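Side-chain contacts in putative ribosomal N-acetyltransferase YdaF (Bacillus subtilis, PDB 1NSL), which probably transfers acetyl groups to protein N-termini as a GNAT-family acetyltransferase, and may act on ribosomal proteins: residues A25-Q30 / G77-M82; L73-S78 / K103-K108; A95-W100 / R116-Y121; K141-P146 / F151-K156. All coordinates share one frame; numbering follows the deposited sequence.

In the fold
All four contacts pack elements against one mixed sheet, the core of the GNAT fold. Interactions 1 and 2 are neighbours, with centres 9 Å apart. They share Gly77 and Ser78, and the Cys80 side chain of interaction 1 packs on the Phe105 ring of interaction 2. Interaction 3 lies nearest the middle of the chain. It meets interaction 1 where Trp100 N approaches Met82 O, and it meets interaction 4, centred 13 Å away, where Tyr99 OH lies 2.9 Å from Ser142 OG. Residues 103-108 begin the turn that in GNAT relatives holds coenzyme A, so interaction 2 probably lies beside that site. Interaction 3 packs the helix that follows this turn.

Interaction 1 (A25-Q30 / G77-M82); sequences AELIIQ and GSLCGM
In the GNAT fold, helix 21-30 follows the strand 11-15 and packs near the start of strand 78-89. Leu27 and Leu79 make this join. The touching atom on the helix side is Leu27 CD2. It lies 3.3 Å from the backbone atom Leu79 O and 3.8 Å from Leu79 CB. The two leucine side chains slant across each other, so the helix methyl rests on the base of the strand leucine and its carbonyl. Leu79 CD1 lies a little further off, 4.2 Å from Leu27 CD2. Leu79 also packs on Leu74 of the neighbouring strand.

No hydrogen bond crosses between residues 25-30 and 77-82. The join is small, burying 124 Å² in all, and its side chains are apolar. Ile28, one residue on, turns instead to Tyr51 and Trp100. On the strand, Cys80 and Gly81 both face Leu73, which makes a classic beta bulge. The bulge lies just after Leu79, and the CB of Cys80 points away from the helix. Leu79 thus faces the helix while its neighbour serves the other side of the sheet. The backbone carrying Leu27 has a further hold beyond the helix: Leu27 O accepts a hydrogen bond from Asn31 ND2.

Interaction 2 (L73-S78 / K103-K108); sequences LLYDGS and KEFEGK
Tyr75 ends strand 69-75 at a tight beta hairpin, and its ring meets both Phe105 and Lys108. Lys108 NZ sits over the face of the Tyr75 ring in a cation-pi contact, 4.7 Å from its centroid and 20° off the normal. The lysine chain also comes near the ring with CD, 4.2 Å from Tyr75 CE2. Phe105 comes in near the root of the tyrosine. Its CE2 is 3.8 Å from Tyr75 CB, and Tyr75 CD1 lies at the edge of the phenylalanine ring, in its plane. The two rings are oblique, their planes 55° apart. Tyr75 has CG trans to N, beside the carbonyl carbon (chi1 171°), which brings its ring up to these partners.

Further out, the ring of His10 lies nearly parallel to that of Tyr75, and Ile110 touches the tyrosine as well. Lys108 belongs to the glycine-rich turn before helix 110-124. In GNAT relatives this turn holds the pyrophosphate of coenzyme A, so Tyr75 probably packs beside that site. The hairpin itself is a type I' turn from Tyr75 to Ser78. Ser78 N bonds to Tyr75 O at 3.2 Å, and Asp76 OD1 bonds out of the turn to His10 ND1.

Interaction 3 (A95-W100 / R116-Y121); sequences AEIGYW and RKLITY
Ile97 and Leu118 reach toward each other tip to tip across the space between strand 94-101 and helix 110-124. These are the first two elements of a beta-alpha-beta unit that strand 130-136 completes. The end methyl of the isoleucine leads: Ile97 CD1 is 3.7 Å from Leu118 CG. The Leu118 branch CD2 lies beside the same isoleucine arm, 3.9 Å from Ile97 CD1. Ile119 comes at a different angle. Its side chain crosses that of Ile97 at about a right angle, and its CG1 is 3.9 Å from Ile97 CD1. One methyl is therefore lodged against two successive helix residues.

Torsions set this up. Ile97 has CG1 trans to the carbonyl carbon (chi1 -71°) and an extended chi2, which carries CD1 straight out from the strand. Cys115 also touches Ile97, so the helix meets it over more than one turn. Leu118 also packs on Ile83 of the same sheet and on Met2 of the second subunit. The helix surface that meets the sheet thus also borders a subunit interface.

One local polar pair lies within the helix. Thr120 OG1 gives a hydrogen bond of 3.1 Å to Arg116 O from above the carbonyl plane, and Thr120 N bonds to that same oxygen. Between Ile97, Leu118 and Ile119 there are only aliphatic carbons, all buried. The join therefore depends on shape and exclusion of water, with no hydrogen bond or charge to fix its direction.

Interaction 4 (K141-P146 / F151-K156); sequences KSRAVP and FLEEGK
Helix 140-149 turns into strand 152-163 of the GNAT sheet, and a backbone bond from Phe151 to Pro146 closes the turn. Phe151 N gives its hydrogen to Pro146 O at 3.1 Å with an angle of 163°. The donor stands well above the carbonyl plane. The bond spans five residues, one more than a regular helical bond. Pro146 has no N-H to offer the turn before it, and Val145 N bonds only three residues back, to Ser142 O. The helix is kinked here.

The side chains add an apolar touch, with Pro146 CB 4.0 Å from Phe151 CB. The phenylalanine ring continues inward to Val131, Ile133, Leu175 and Ile119. An alanine in place of Phe151 would keep the backbone bond but is likely to leave Pro146 and these core residues without the ring they pack on.

Backbone groups of Glu154 and Lys156 bond to the third subunit, which borders this strand, and the Glu154 side chain has its own salt bridge to Arg130. Arg143 has several acceptors. Its firmer partner for NH1 is Tyr173 OH, while NE makes a weak bond to Val137 O. Glu153 adds a long salt bridge. Its carboxylate plane stands 86° from that of the guanidinium, so the two do not pair side by side. Instead Glu153 OE2 lies 3.7 Å from Arg143 NH1, at the edge of the guanidinium and near its plane.

Interaction 1 (A25-Q30 / G77-M82)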
loop_
_atom_site.group_PDB
_atom_site.type_symbol
_atom_site.label_atom_id
_atom_site.label_comp_id
_atom_site.label_asym_id
_atom_site.label_seq_id
_atom_site.Cartn_x
_atom_site.Cartn_y
_atom_site.Cartn_z
ATOM N N ALA C 25 -26.928 4.051 -0.234
ATOM C CA ALA C 25 -26.923 5.317 -0.936
ATOM C C ALA C 25 -28.339 5.879 -1.103
ATOM O O ALA C 25 -28.582 7.070 -0.962
ATOM C CB ALA C 25 -26.240 5.154 -2.308
ATOM N N GLU C 26 -29.291 5.020 -1.394
ATOM C CA GLU C 26 -30.644 5.510 -1.598
ATOM C C GLU C 26 -31.196 6.022 -0.275
ATOM O O GLU C 26 -31.790 7.099 -0.195
ATOM C CB GLU C 26 -31.497 4.399 -2.176
ATOM C CG GLU C 26 -32.986 4.644 -2.271
ATOM C CD GLU C 26 -33.643 3.450 -2.934
ATOM O OE1 GLU C 26 -32.984 2.371 -2.967
ATOM O OE2 GLU C 26 -34.776 3.583 -3.459
ATOM N N LEU C 27 -30.950 5.262 0.775
ATOM C CA LEU C 27 -31.378 5.684 2.100
ATOM C C LEU C 27 -30.703 7.013 2.445
ATOM O O LEU C 27 -31.210 7.819 3.209
ATOM C CB LEU C 27 -30.946 4.639 3.106
ATOM C CG LEU C 27 -31.878 3.959 4.073
ATOM C CD1 LEU C 27 -33.228 3.759 3.528
ATOM C CD2 LEU C 27 -31.240 2.615 4.250
ATOM N N ILE C 28 -29.553 7.272 1.862
ATOM C CA ILE C 28 -28.900 8.479 2.273
ATOM C C ILE C 28 -29.415 9.681 1.521
ATOM O O ILE C 28 -29.425 10.775 2.065
ATOM C CB ILE C 28 -27.393 8.367 2.167
ATOM C CG1 ILE C 28 -26.861 7.625 3.396
ATOM C CG2 ILE C 28 -26.776 9.726 2.112
ATOM C CD1 ILE C 28 -25.406 7.316 3.337
ATOM N N ILE C 29 -29.864 9.481 0.287
ATOM C CA ILE C 29 -30.302 10.604 -0.520
ATOM C C ILE C 29 -31.658 10.922 -0.012
ATOM O O ILE C 29 -32.149 12.056 -0.102
ATOM C CB ILE C 29 -30.422 10.203 -2.018
ATOM C CG1 ILE C 29 -29.121 9.596 -2.525
ATOM C CG2 ILE C 29 -30.744 11.400 -2.868
ATOM C CD1 ILE C 29 -29.264 8.733 -3.768
ATOM N N GLN C 30 -32.286 9.877 0.498
ATOM C CA GLN C 30 -33.665 9.969 0.926
ATOM C C GLN C 30 -33.729 10.857 2.145
ATOM O O GLN C 30 -34.598 11.694 2.276
ATOM C CB GLN C 30 -34.184 8.589 1.238
ATOM C CG GLN C 30 -35.513 8.322 0.680
ATOM C CD GLN C 30 -35.609 6.938 0.120
ATOM O OE1 GLN C 30 -35.766 5.957 0.864
ATOM N NE2 GLN C 30 -35.517 6.841 -1.204
ATOM N N GLY C 77 -34.852 -7.404 8.702
ATOM C CA GLY C 77 -34.142 -7.868 7.542
ATOM C C GLY C 77 -33.470 -6.791 6.728
ATOM O O GLY C 77 -32.457 -7.097 6.081
ATOM N N SER C 78 -33.969 -5.551 6.728
ATOM C CA SER C 78 -33.299 -4.564 5.873
ATOM C C SER C 78 -32.852 -3.217 6.437
ATOM O O SER C 78 -33.508 -2.649 7.292
ATOM C CB SER C 78 -34.109 -4.353 4.618
ATOM O OG SER C 78 -35.375 -3.858 4.960
ATOM N N LEU C 79 -31.737 -2.707 5.905
ATOM C CA LEU C 79 -31.119 -1.448 6.330
ATOM C C LEU C 79 -32.069 -0.336 6.616
ATOM O O LEU C 79 -32.790 0.091 5.741
ATOM C CB LEU C 79 -30.245 -0.907 5.240
ATOM C CG LEU C 79 -28.768 -1.173 5.273
ATOM C CD1 LEU C 79 -28.063 -0.134 4.344
ATOM C CD2 LEU C 79 -28.238 -1.106 6.697
ATOM N N CYS C 80 -32.022 0.196 7.819
ATOM C CA CYS C 80 -32.887 1.292 8.124
ATOM C C CYS C 80 -32.026 2.336 8.719
ATOM O O CYS C 80 -32.506 3.409 9.091
ATOM C CB CYS C 80 -33.935 0.875 9.137
ATOM S SG CYS C 80 -33.180 0.323 10.678
ATOM N N GLY C 81 -30.745 2.020 8.827
ATOM C CA GLY C 81 -29.775 2.967 9.383
ATOM C C GLY C 81 -28.405 2.364 9.664
ATOM O O GLY C 81 -28.093 1.287 9.144
HETATM N N MSE C 82 -27.614 3.054 10.490
HETATM C CA MSE C 82 -26.229 2.676 10.820
HETATM C C MSE C 82 -25.929 3.021 12.272
HETATM O O MSE C 82 -26.431 4.027 12.796
HETATM C CB MSE C 82 -25.212 3.481 9.967
HETATM C CG MSE C 82 -25.409 3.441 8.508
HETATM SE SE MSE C 82 -23.724 3.705 7.612
HETATM C CE MSE C 82 -23.091 5.245 8.388
#

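Interaction 2 (L73-S78 / K103-K108)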
loop_
_atom_site.group_PDB
_atom_site.type_symbol
_atom_site.label_atom_id
_atom_site.label_comp_id
_atom_site.label_asym_id
_atom_site.label_seq_id
_atom_site.Cartn_x
_atom_site.Cartn_y
_atom_site.Cartn_z
ATOM N N LEU C 73 -27.943 -0.994 10.645
ATOM C CA LEU C 73 -29.127 -1.326 11.433
ATOM C C LEU C 73 -30.155 -1.947 10.485
ATOM O O LEU C 73 -30.479 -1.420 9.418
ATOM C CB LEU C 73 -29.679 -0.104 12.193
ATOM C CG LEU C 73 -28.698 0.245 13.333
ATOM C CD1 LEU C 73 -28.798 1.621 13.907
ATOM C CD2 LEU C 73 -28.747 -0.806 14.416
ATOM N N LEU C 74 -30.648 -3.117 10.865
ATOM C CA LEU C 74 -31.602 -3.823 10.036
ATOM C C LEU C 74 -32.802 -4.026 10.886
ATOM O O LEU C 74 -32.680 -4.548 11.980
ATOM C CB LEU C 74 -31.106 -5.226 9.689
ATOM C CG LEU C 74 -29.717 -5.541 9.181
ATOM C CD1 LEU C 74 -29.520 -7.061 8.984
ATOM C CD2 LEU C 74 -29.450 -4.801 7.911
ATOM N N TYR C 75 -33.961 -3.631 10.383
ATOM C CA TYR C 75 -35.235 -3.906 11.024
ATOM C C TYR C 75 -35.876 -5.003 10.189
ATOM O O TYR C 75 -36.116 -4.854 8.994
ATOM C CB TYR C 75 -36.142 -2.661 11.084
ATOM C CG TYR C 75 -37.559 -2.977 11.558
ATOM C CD1 TYR C 75 -38.507 -3.522 10.686
ATOM C CD2 TYR C 75 -37.941 -2.745 12.848
ATOM C CE1 TYR C 75 -39.786 -3.829 11.103
ATOM C CE2 TYR C 75 -39.238 -3.050 13.284
ATOM C CZ TYR C 75 -40.154 -3.597 12.417
ATOM O OH TYR C 75 -41.439 -3.913 12.894
ATOM N N ASP C 76 -36.138 -6.130 10.814
ATOM C CA ASP C 76 -36.775 -7.228 10.104
ATOM C C ASP C 76 -36.155 -7.617 8.808
ATOM O O ASP C 76 -36.828 -8.120 7.928
ATOM C CB ASP C 76 -38.249 -6.956 9.889
ATOM C CG ASP C 76 -39.062 -7.403 11.058
ATOM O OD1 ASP C 76 -38.858 -8.554 11.492
ATOM O OD2 ASP C 76 -39.884 -6.677 11.632
ATOM N N GLY C 77 -34.852 -7.404 8.702
ATOM C CA GLY C 77 -34.142 -7.868 7.542
ATOM C C GLY C 77 -33.470 -6.791 6.728
ATOM O O GLY C 77 -32.457 -7.097 6.081
ATOM N N SER C 78 -33.969 -5.551 6.728
ATOM C CA SER C 78 -33.299 -4.564 5.873
ATOM C C SER C 78 -32.852 -3.217 6.437
ATOM O O SER C 78 -33.508 -2.649 7.292
ATOM C CB SER C 78 -34.109 -4.353 4.618
ATOM O OG SER C 78 -35.375 -3.858 4.960
ATOM N N LYS C 103 -36.280 8.046 8.344
ATOM C CA LYS C 103 -37.388 8.581 9.088
ATOM C C LYS C 103 -38.468 7.551 9.367
ATOM O O LYS C 103 -38.969 7.424 10.480
ATOM C CB LYS C 103 -37.941 9.796 8.383
ATOM C CG LYS C 103 -37.772 11.070 9.158
ATOM C CD LYS C 103 -39.076 11.864 9.030
ATOM C CE LYS C 103 -39.166 13.068 9.943
ATOM N NZ LYS C 103 -40.394 13.806 9.531
ATOM N N GLU C 104 -38.795 6.794 8.346
ATOM C CA GLU C 104 -39.862 5.827 8.402
ATOM C C GLU C 104 -39.682 4.841 9.495
ATOM O O GLU C 104 -40.546 4.020 9.716
ATOM C CB GLU C 104 -39.789 5.054 7.121
ATOM C CG GLU C 104 -39.077 5.905 6.100
ATOM C CD GLU C 104 -38.447 5.108 5.001
ATOM O OE1 GLU C 104 -37.384 4.475 5.215
ATOM O OE2 GLU C 104 -39.047 5.141 3.913
ATOM N N PHE C 105 -38.542 4.894 10.159
ATOM C CA PHE C 105 -38.232 3.909 11.159
ATOM C C PHE C 105 -38.079 4.628 12.442
ATOM O O PHE C 105 -37.663 4.073 13.412
ATOM C CB PHE C 105 -36.940 3.213 10.761
ATOM C CG PHE C 105 -37.136 2.206 9.686
ATOM C CD1 PHE C 105 -36.966 2.535 8.359
ATOM C CD2 PHE C 105 -37.547 0.934 9.992
ATOM C CE1 PHE C 105 -37.162 1.597 7.364
ATOM C CE2 PHE C 105 -37.765 -0.002 8.989
ATOM C CZ PHE C 105 -37.583 0.339 7.678
ATOM N N GLU C 106 -38.413 5.893 12.472
ATOM C CA GLU C 106 -38.292 6.607 13.722
ATOM C C GLU C 106 -39.280 6.180 14.814
ATOM O O GLU C 106 -40.442 5.923 14.546
ATOM C CB GLU C 106 -38.533 8.069 13.462
ATOM C CG GLU C 106 -37.318 8.902 13.618
ATOM C CD GLU C 106 -37.636 10.334 13.385
ATOM O OE1 GLU C 106 -38.840 10.661 13.371
ATOM O OE2 GLU C 106 -36.675 11.119 13.199
ATOM N N GLY C 107 -38.835 6.149 16.051
ATOM C CA GLY C 107 -39.808 5.937 17.123
ATOM C C GLY C 107 -40.182 4.525 17.529
ATOM O O GLY C 107 -41.208 4.275 18.180
ATOM N N LYS C 108 -39.351 3.583 17.122
ATOM C CA LYS C 108 -39.630 2.235 17.471
ATOM C C LYS C 108 -38.568 1.802 18.405
ATOM O O LYS C 108 -38.473 0.649 18.715
ATOM C CB LYS C 108 -39.607 1.399 16.237
ATOM C CG LYS C 108 -40.381 1.988 15.101
ATOM C CD LYS C 108 -40.386 0.983 13.953
ATOM C CE LYS C 108 -41.696 1.075 13.165
ATOM N NZ LYS C 108 -41.540 0.533 11.774
#

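Interaction 3 (A95-W100 / R116-Y121)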
loop_
_atom_site.group_PDB
_atom_site.type_symbol
_atom_site.label_atom_id
_atom_site.label_comp_id
_atom_site.label_asym_id
_atom_site.label_seq_id
_atom_site.Cartn_x
_atom_site.Cartn_y
_atom_site.Cartn_z
ATOM N N ALA C 95 -14.369 5.714 24.042
ATOM C CA ALA C 95 -14.730 5.730 22.615
ATOM C C ALA C 95 -16.011 6.534 22.448
ATOM O O ALA C 95 -16.626 6.863 23.444
ATOM C CB ALA C 95 -14.936 4.306 22.150
ATOM N N GLU C 96 -16.430 6.868 21.242
ATOM C CA GLU C 96 -17.771 7.442 21.073
ATOM C C GLU C 96 -18.780 6.639 20.217
ATOM O O GLU C 96 -18.378 5.792 19.409
ATOM C CB GLU C 96 -17.654 8.800 20.511
ATOM C CG GLU C 96 -16.466 9.481 21.117
ATOM C CD GLU C 96 -16.229 10.802 20.466
ATOM O OE1 GLU C 96 -17.135 11.238 19.711
ATOM O OE2 GLU C 96 -15.152 11.376 20.706
ATOM N N ILE C 97 -20.085 6.871 20.432
ATOM C CA ILE C 97 -21.134 6.229 19.627
ATOM C C ILE C 97 -21.924 7.185 18.719
ATOM O O ILE C 97 -22.200 8.306 19.078
ATOM C CB ILE C 97 -22.051 5.401 20.525
ATOM C CG1 ILE C 97 -21.272 4.160 21.004
ATOM C CG2 ILE C 97 -23.395 4.998 19.827
ATOM C CD1 ILE C 97 -22.042 3.307 21.964
ATOM N N GLY C 98 -22.222 6.746 17.502
ATOM C CA GLY C 98 -23.018 7.551 16.583
ATOM C C GLY C 98 -24.033 6.624 15.972
ATOM O O GLY C 98 -23.929 5.424 16.135
ATOM N N TYR C 99 -25.019 7.155 15.285
ATOM C CA TYR C 99 -26.060 6.318 14.755
ATOM C C TYR C 99 -26.958 7.246 14.025
ATOM O O TYR C 99 -26.980 8.387 14.348
ATOM C CB TYR C 99 -26.840 5.716 15.919
ATOM C CG TYR C 99 -27.146 6.711 17.035
ATOM C CD1 TYR C 99 -28.013 7.766 16.830
ATOM C CD2 TYR C 99 -26.559 6.587 18.283
ATOM C CE1 TYR C 99 -28.268 8.655 17.797
ATOM C CE2 TYR C 99 -26.827 7.486 19.290
ATOM C CZ TYR C 99 -27.679 8.530 19.032
ATOM O OH TYR C 99 -27.982 9.467 19.989
ATOM N N TRP C 100 -27.668 6.781 13.015
ATOM C CA TRP C 100 -28.694 7.584 12.363
ATOM C C TRP C 100 -29.702 6.629 11.871
ATOM O O TRP C 100 -29.383 5.443 11.687
ATOM C CB TRP C 100 -28.187 8.371 11.184
ATOM C CG TRP C 100 -27.540 7.626 10.076
ATOM C CD1 TRP C 100 -26.215 7.417 9.933
ATOM C CD2 TRP C 100 -28.151 7.107 8.895
ATOM N NE1 TRP C 100 -25.958 6.763 8.765
ATOM C CE2 TRP C 100 -27.135 6.564 8.102
ATOM C CE3 TRP C 100 -29.465 7.035 8.426
ATOM C CZ2 TRP C 100 -27.379 5.945 6.879
ATOM C CZ3 TRP C 100 -29.710 6.427 7.199
ATOM C CH2 TRP C 100 -28.670 5.895 6.442
ATOM N N ARG C 116 -27.568 -0.194 23.419
ATOM C CA ARG C 116 -27.311 -1.090 24.535
ATOM C C ARG C 116 -26.459 -2.315 24.103
ATOM O O ARG C 116 -25.460 -2.662 24.775
ATOM C CB ARG C 116 -28.591 -1.502 25.265
ATOM C CG ARG C 116 -29.424 -0.324 25.794
ATOM C CD ARG C 116 -30.835 -0.686 26.439
ATOM N NE ARG C 116 -31.116 0.230 27.541
ATOM C CZ ARG C 116 -32.266 0.891 27.701
ATOM N NH1 ARG C 116 -33.231 0.734 26.809
ATOM N NH2 ARG C 116 -32.458 1.710 28.735
ATOM N N LYS C 117 -26.804 -3.000 23.024
ATOM C CA LYS C 117 -25.906 -4.074 22.668
ATOM C C LYS C 117 -24.478 -3.530 22.521
ATOM O O LYS C 117 -23.525 -4.160 23.021
ATOM C CB LYS C 117 -26.299 -4.798 21.391
ATOM C CG LYS C 117 -27.385 -5.843 21.546
ATOM C CD LYS C 117 -27.098 -6.959 22.571
ATOM C CE LYS C 117 -28.416 -7.698 22.832
ATOM N NZ LYS C 117 -28.700 -8.188 24.208
ATOM N N LEU C 118 -24.345 -2.365 21.857
ATOM C CA LEU C 118 -23.040 -1.780 21.534
ATOM C C LEU C 118 -22.248 -1.455 22.772
ATOM O O LEU C 118 -21.052 -1.654 22.835
ATOM C CB LEU C 118 -23.213 -0.526 20.711
ATOM C CG LEU C 118 -21.937 0.059 20.099
ATOM C CD1 LEU C 118 -21.004 -1.051 19.710
ATOM C CD2 LEU C 118 -22.204 0.960 18.822
ATOM N N ILE C 119 -22.954 -0.959 23.771
ATOM C CA ILE C 119 -22.335 -0.555 24.981
ATOM C C ILE C 119 -21.845 -1.813 25.644
ATOM O O ILE C 119 -20.629 -1.974 25.891
ATOM C CB ILE C 119 -23.351 0.199 25.800
ATOM C CG1 ILE C 119 -23.561 1.523 25.069
ATOM C CG2 ILE C 119 -22.876 0.361 27.290
ATOM C CD1 ILE C 119 -24.636 2.369 25.602
ATOM N N THR C 120 -22.769 -2.740 25.877
ATOM C CA THR C 120 -22.373 -3.983 26.495
ATOM C C THR C 120 -20.985 -4.419 25.961
ATOM O O THR C 120 -20.055 -4.652 26.713
ATOM C CB THR C 120 -23.434 -5.094 26.223
ATOM O OG1 THR C 120 -24.673 -4.816 26.911
ATOM C CG2 THR C 120 -22.950 -6.451 26.811
ATOM N N TYR C 121 -20.876 -4.488 24.653
ATOM C CA TYR C 121 -19.679 -4.877 23.982
ATOM C C TYR C 121 -18.576 -3.936 24.345
ATOM O O TYR C 121 -17.448 -4.341 24.577
ATOM C CB TYR C 121 -19.897 -4.809 22.481
ATOM C CG TYR C 121 -18.640 -4.956 21.682
ATOM C CD1 TYR C 121 -18.060 -6.208 21.483
ATOM C CD2 TYR C 121 -18.028 -3.841 21.097
ATOM C CE1 TYR C 121 -16.905 -6.350 20.730
ATOM C CE2 TYR C 121 -16.857 -3.978 20.349
ATOM C CZ TYR C 121 -16.299 -5.234 20.167
ATOM O OH TYR C 121 -15.135 -5.374 19.414
#

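Interaction 4 (K141-P146 / F151-K156)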
loop_
_atom_site.group_PDB
_atom_site.type_symbol
_atom_site.label_atom_id
_atom_site.label_comp_id
_atom_site.label_asym_id
_atom_site.label_seq_id
_atom_site.Cartn_x
_atom_site.Cartn_y
_atom_site.Cartn_z
ATOM N N LYS C 141 -34.656 14.245 19.226
ATOM C CA LYS C 141 -34.726 12.794 19.035
ATOM C C LYS C 141 -33.407 12.086 19.287
ATOM O O LYS C 141 -33.412 10.943 19.775
ATOM C CB LYS C 141 -35.277 12.390 17.676
ATOM C CG LYS C 141 -36.574 13.040 17.339
ATOM C CD LYS C 141 -37.633 11.956 17.037
ATOM C CE LYS C 141 -38.903 12.538 16.398
ATOM N NZ LYS C 141 -40.018 12.593 17.429
ATOM N N SER C 142 -32.294 12.736 18.948
ATOM C CA SER C 142 -31.019 12.097 19.209
ATOM C C SER C 142 -30.606 12.143 20.663
ATOM O O SER C 142 -30.206 11.131 21.267
ATOM C CB SER C 142 -29.888 12.712 18.421
ATOM O OG SER C 142 -28.718 12.007 18.826
ATOM N N ARG C 143 -30.604 13.349 21.182
ATOM C CA ARG C 143 -30.368 13.590 22.585
ATOM C C ARG C 143 -31.103 12.554 23.470
ATOM O O ARG C 143 -30.569 12.057 24.493
ATOM C CB ARG C 143 -30.936 14.964 22.897
ATOM C CG ARG C 143 -30.075 16.099 22.468
ATOM C CD ARG C 143 -29.191 16.562 23.560
ATOM N NE ARG C 143 -29.508 17.937 23.835
ATOM C CZ ARG C 143 -29.421 18.471 25.017
ATOM N NH1 ARG C 143 -29.022 17.724 26.033
ATOM N NH2 ARG C 143 -29.703 19.741 25.194
ATOM N N ALA C 144 -32.320 12.217 23.061
ATOM C CA ALA C 144 -33.090 11.297 23.856
ATOM C C ALA C 144 -32.384 9.980 24.003
ATOM O O ALA C 144 -32.635 9.231 24.943
ATOM C CB ALA C 144 -34.443 11.060 23.281
ATOM N N VAL C 145 -31.490 9.656 23.110
ATOM C CA VAL C 145 -30.992 8.324 23.281
ATOM C C VAL C 145 -30.105 8.111 24.510
ATOM O O VAL C 145 -30.351 7.232 25.315
ATOM C CB VAL C 145 -30.412 7.746 22.010
ATOM C CG1 VAL C 145 -29.526 6.518 22.339
ATOM C CG2 VAL C 145 -31.588 7.358 21.133
ATOM N N PRO C 146 -29.113 8.954 24.667
ATOM C CA PRO C 146 -28.227 8.879 25.824
ATOM C C PRO C 146 -29.012 8.997 27.152
ATOM O O PRO C 146 -28.818 8.228 28.074
ATOM C CB PRO C 146 -27.358 10.127 25.661
ATOM C CG PRO C 146 -27.459 10.448 24.248
ATOM C CD PRO C 146 -28.815 10.069 23.760
ATOM N N PHE C 151 -26.732 8.063 30.420
ATOM C CA PHE C 151 -25.460 8.800 30.325
ATOM C C PHE C 151 -25.645 10.119 31.116
ATOM O O PHE C 151 -26.755 10.461 31.499
ATOM C CB PHE C 151 -25.180 9.203 28.848
ATOM C CG PHE C 151 -24.736 8.061 27.921
ATOM C CD1 PHE C 151 -25.416 6.858 27.867
ATOM C CD2 PHE C 151 -23.642 8.209 27.140
ATOM C CE1 PHE C 151 -24.990 5.825 27.048
ATOM C CE2 PHE C 151 -23.220 7.180 26.277
ATOM C CZ PHE C 151 -23.911 5.999 26.220
ATOM N N LEU C 152 -24.586 10.876 31.342
ATOM C CA LEU C 152 -24.718 12.173 31.974
ATOM C C LEU C 152 -24.164 13.205 30.992
ATOM O O LEU C 152 -23.167 12.959 30.321
ATOM C CB LEU C 152 -23.931 12.220 33.276
ATOM C CG LEU C 152 -24.261 11.287 34.491
ATOM C CD1 LEU C 152 -23.241 11.356 35.685
ATOM C CD2 LEU C 152 -25.686 11.477 35.078
ATOM N N GLU C 153 -24.824 14.352 30.884
ATOM C CA GLU C 153 -24.392 15.480 30.051
ATOM C C GLU C 153 -23.133 16.009 30.644
ATOM O O GLU C 153 -23.069 16.315 31.816
ATOM C CB GLU C 153 -25.417 16.598 30.144
ATOM C CG GLU C 153 -25.196 17.713 29.162
ATOM C CD GLU C 153 -26.432 18.571 28.996
ATOM O OE1 GLU C 153 -26.304 19.724 28.486
ATOM O OE2 GLU C 153 -27.529 18.083 29.378
ATOM N N GLU C 154 -22.141 16.195 29.818
ATOM C CA GLU C 154 -20.788 16.412 30.322
ATOM C C GLU C 154 -20.252 17.782 30.009
ATOM O O GLU C 154 -19.353 18.259 30.730
ATOM C CB GLU C 154 -19.858 15.444 29.582
ATOM C CG GLU C 154 -19.392 14.218 30.336
ATOM C CD GLU C 154 -18.158 13.663 29.651
ATOM O OE1 GLU C 154 -18.028 13.922 28.417
ATOM O OE2 GLU C 154 -17.309 13.036 30.349
ATOM N N GLY C 155 -20.759 18.339 28.884
ATOM C CA GLY C 155 -20.386 19.646 28.353
ATOM C C GLY C 155 -20.898 20.053 26.953
ATOM O O GLY C 155 -21.764 19.422 26.329
ATOM N N LYS C 156 -20.391 21.147 26.427
ATOM C CA LYS C 156 -20.845 21.482 25.099
ATOM C C LYS C 156 -19.706 21.783 24.202
ATOM O O LYS C 156 -18.634 22.131 24.668
ATOM C CB LYS C 156 -21.770 22.666 25.131
ATOM C CG LYS C 156 -23.189 22.239 25.398
ATOM C CD LYS C 156 -24.111 23.404 25.705
ATOM C CE LYS C 156 -25.431 22.877 26.246
ATOM N NZ LYS C 156 -26.504 23.930 26.489
#